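Local coordinates for sulfate permease family protein (Vibrio cholerae, PDB 4DGH) that probably serves in transmembrane anion transport as a member of the SulP family, represented here by its STAS domain, at residues T65-L70 against A100-L105. Sequence-based numbering, arbitrary orientation.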
ATOM      1  N   THR A  65      -6.810   8.343 -17.007  1.00 22.72           N
ATOM      2  CA  THR A  65      -6.326   8.772 -15.720  1.00 23.45           C
ATOM      3  C   THR A  65      -4.882   8.283 -15.485  1.00 23.95           C
ATOM      4  O   THR A  65      -4.036   9.040 -14.947  1.00 25.20           O
ATOM      5  CB  THR A  65      -7.258   8.410 -14.491  1.00 25.10           C
ATOM      6  OG1 THR A  65      -7.246   7.015 -14.313  1.00 29.88           O
ATOM      7  CG2 THR A  65      -8.729   8.776 -14.736  1.00 26.63           C
ATOM      8  N   GLY A  66      -4.570   7.044 -15.869  1.00 21.73           N
ATOM      9  CA  GLY A  66      -3.206   6.567 -15.641  1.00 21.39           C
ATOM     10  C   GLY A  66      -2.302   7.209 -16.705  1.00 21.15           C
ATOM     11  O   GLY A  66      -1.147   7.445 -16.466  1.00 20.66           O
ATOM     12  N   ILE A  67      -2.806   7.455 -17.903  1.00 22.09           N
ATOM     13  CA  ILE A  67      -1.979   8.148 -18.919  1.00 22.28           C
ATOM     14  C   ILE A  67      -1.537   9.515 -18.450  1.00 21.86           C
ATOM     15  O   ILE A  67      -0.364   9.873 -18.569  1.00 22.05           O
ATOM     16  CB  ILE A  67      -2.739   8.283 -20.255  1.00 23.78           C
ATOM     17  CG1 ILE A  67      -2.706   6.872 -20.868  1.00 27.55           C
ATOM     18  CG2 ILE A  67      -2.058   9.348 -21.154  1.00 27.27           C
ATOM     19  CD1 ILE A  67      -1.356   6.437 -21.496  1.00 28.96           C
ATOM     20  N   GLN A  68      -2.463  10.280 -17.884  1.00 22.07           N
ATOM     21  CA  GLN A  68      -2.107  11.628 -17.454  1.00 24.12           C
ATOM     22  C   GLN A  68      -1.196  11.582 -16.218  1.00 23.42           C
ATOM     23  O   GLN A  68      -0.319  12.417 -16.063  1.00 23.70           O
ATOM     24  CB  GLN A  68      -3.356  12.448 -17.173  1.00 25.02           C
ATOM     25  CG  GLN A  68      -4.043  12.850 -18.477  1.00 28.62           C
ATOM     26  CD  GLN A  68      -5.440  13.404 -18.241  1.00 30.42           C
ATOM     27  OE1 GLN A  68      -6.391  12.625 -18.050  1.00 31.89           O
ATOM     28  NE2 GLN A  68      -5.596  14.735 -18.286  1.00 27.89           N
ATOM     29  N   THR A  69      -1.380  10.581 -15.373  1.00 23.12           N
ATOM     30  CA  THR A  69      -0.459  10.372 -14.245  1.00 22.26           C
ATOM     31  C   THR A  69       0.938  10.033 -14.714  1.00 22.68           C
ATOM     32  O   THR A  69       1.931  10.572 -14.189  1.00 22.72           O
ATOM     33  CB  THR A  69      -1.066   9.298 -13.320  1.00 23.87           C
ATOM     34  OG1 THR A  69      -2.330   9.787 -12.899  1.00 26.20           O
ATOM     35  CG2 THR A  69      -0.247   9.074 -12.051  1.00 24.76           C
ATOM     36  N   LEU A  70       1.043   9.087 -15.664  1.00 22.22           N
ATOM     37  CA  LEU A  70       2.348   8.685 -16.184  1.00 20.82           C
ATOM     38  C   LEU A  70       3.018   9.879 -16.885  1.00 22.13           C
ATOM     39  O   LEU A  70       4.237  10.073 -16.775  1.00 19.92           O
ATOM     40  CB  LEU A  70       2.226   7.495 -17.138  1.00 19.46           C
ATOM     41  CG  LEU A  70       3.437   7.009 -17.865  1.00 20.86           C
ATOM     42  CD1 LEU A  70       4.512   6.539 -16.872  1.00 22.18           C
ATOM     43  CD2 LEU A  70       3.163   5.807 -18.741  1.00 20.44           C
ATOM     44  N   ALA A 100      -1.382   8.036 -27.016  1.00 28.77           N
ATOM     45  CA  ALA A 100      -1.459   9.069 -26.013  1.00 30.17           C
ATOM     46  C   ALA A 100      -0.334  10.066 -26.003  1.00 31.28           C
ATOM     47  O   ALA A 100      -0.436  11.076 -25.291  1.00 33.14           O
ATOM     48  CB  ALA A 100      -1.593   8.446 -24.636  1.00 34.05           C
ATOM     49  N   GLY A 101       0.705   9.855 -26.812  1.00 25.87           N
ATOM     50  CA  GLY A 101       1.850  10.754 -26.804  1.00 27.63           C
ATOM     51  C   GLY A 101       2.933  10.439 -25.756  1.00 26.47           C
ATOM     52  O   GLY A 101       3.847  11.257 -25.527  1.00 28.06           O
ATOM     53  N   ILE A 102       2.852   9.289 -25.094  1.00 23.27           N
ATOM     54  CA  ILE A 102       3.919   8.960 -24.106  1.00 23.37           C
ATOM     55  C   ILE A 102       5.201   8.633 -24.875  1.00 23.43           C
ATOM     56  O   ILE A 102       6.313   9.012 -24.476  1.00 23.12           O
ATOM     57  CB  ILE A 102       3.517   7.835 -23.133  1.00 24.47           C
ATOM     58  CG1 ILE A 102       2.268   8.256 -22.292  1.00 26.27           C
ATOM     59  CG2 ILE A 102       4.682   7.471 -22.214  1.00 24.31           C
ATOM     60  CD1 ILE A 102       2.485   9.545 -21.511  1.00 29.06           C
ATOM     61  N   VAL A 103       5.056   7.945 -26.004  1.00 22.95           N
ATOM     62  CA  VAL A 103       6.259   7.539 -26.766  1.00 23.68           C
ATOM     63  C   VAL A 103       6.957   8.804 -27.265  1.00 24.63           C
ATOM     64  O   VAL A 103       8.162   8.911 -27.140  1.00 25.30           O
ATOM     65  CB  VAL A 103       5.923   6.557 -27.907  1.00 23.77           C
ATOM     66  CG1 VAL A 103       7.108   6.385 -28.867  1.00 25.49           C
ATOM     67  CG2 VAL A 103       5.470   5.220 -27.327  1.00 22.09           C
ATOM     68  N   LYS A 104       6.184   9.751 -27.784  0.70 25.93           N
ATOM     69  CA  LYS A 104       6.689  11.079 -28.166  0.70 27.87           C
ATOM     70  C   LYS A 104       7.470  11.656 -27.048  0.70 26.43           C
ATOM     71  O   LYS A 104       8.599  12.066 -27.244  0.70 26.77           O
ATOM     72  CB  LYS A 104       5.538  12.059 -28.519  0.70 30.55           C
ATOM     73  CG  LYS A 104       6.042  13.466 -28.833  0.70 31.83           C
ATOM     74  CD  LYS A 104       4.945  14.509 -28.680  0.70 36.60           C
ATOM     75  CE  LYS A 104       5.503  15.873 -29.046  0.70 38.56           C
ATOM     76  NZ  LYS A 104       4.377  16.763 -29.406  0.70 38.66           N
ATOM     77  N   LEU A 105       6.889  11.648 -25.846  1.00 25.58           N
ATOM     78  CA  LEU A 105       7.529  12.289 -24.715  1.00 25.60           C
ATOM     79  C   LEU A 105       8.877  11.705 -24.401  1.00 25.10           C
ATOM     80  O   LEU A 105       9.812  12.432 -24.121  1.00 24.24           O
ATOM     81  CB  LEU A 105       6.623  12.135 -23.507  1.00 25.35           C
ATOM     82  CG  LEU A 105       6.958  12.806 -22.199  1.00 27.56           C
ATOM     83  CD1 LEU A 105       7.358  14.266 -22.484  1.00 34.12           C
ATOM     84  CD2 LEU A 105       5.713  12.635 -21.295  1.00 28.33           C
TER
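Ile67 and Ala100 meet methyl to methyl in an apolar contact that shows how a few branched side chains can seat a short helix against a longer one. Both ends of the Ile67 fork bear on the same small partner: CG2 of Ile67 lies 3.6 Å from CB of Ala100, and CD1 of Ile67 is 3.7 Å from that CB. The fork is opened by a chi1 of -75°, which sets CG2 opposite the backbone N and swings CG1 away from the carbonyl carbon; a second turn of similar size then carries CD1 onward to Ile102, whose CG1 it approaches at 4.1 Å.

Ile102 has nearly the same conformation, and its two branches divide the work. The longer one passes slantwise beside Ile67 and brings CD1 of Ile102 to 4.1 Å from the carbonyl O of Ile67, so a methyl rests against the helix backbone. The shorter one sends CG2 of Ile102 to within 4.1 Å of CD2 of Leu70, whose extended chi1 of 175° holds CG opposite the backbone N. Ile102 thus spans one turn of the facing helix, between Ile67 and Leu70, by van der Waals packing alone.

Between Ala100 and Ile102 the chain turns sharply: Gly101, with positive phi, closes helix 91-99 in a Schellman motif and is also the N-cap of helix 102-106. On the far side of its own helix, Thr69 OG1 bonds to Thr65 O at 2.8 Å.

Within the STAS domain, Leu97 of helix 91-99 packs on both Leu70 and Ile102, while Met62, in the loop leading from strand 51-55 to helix 64-78, touches Ile67 and Leu70. Farther along helix 64-78, Ile74 receives Ile102 and Leu105, extending the interface between these helices beside the parallel sheet.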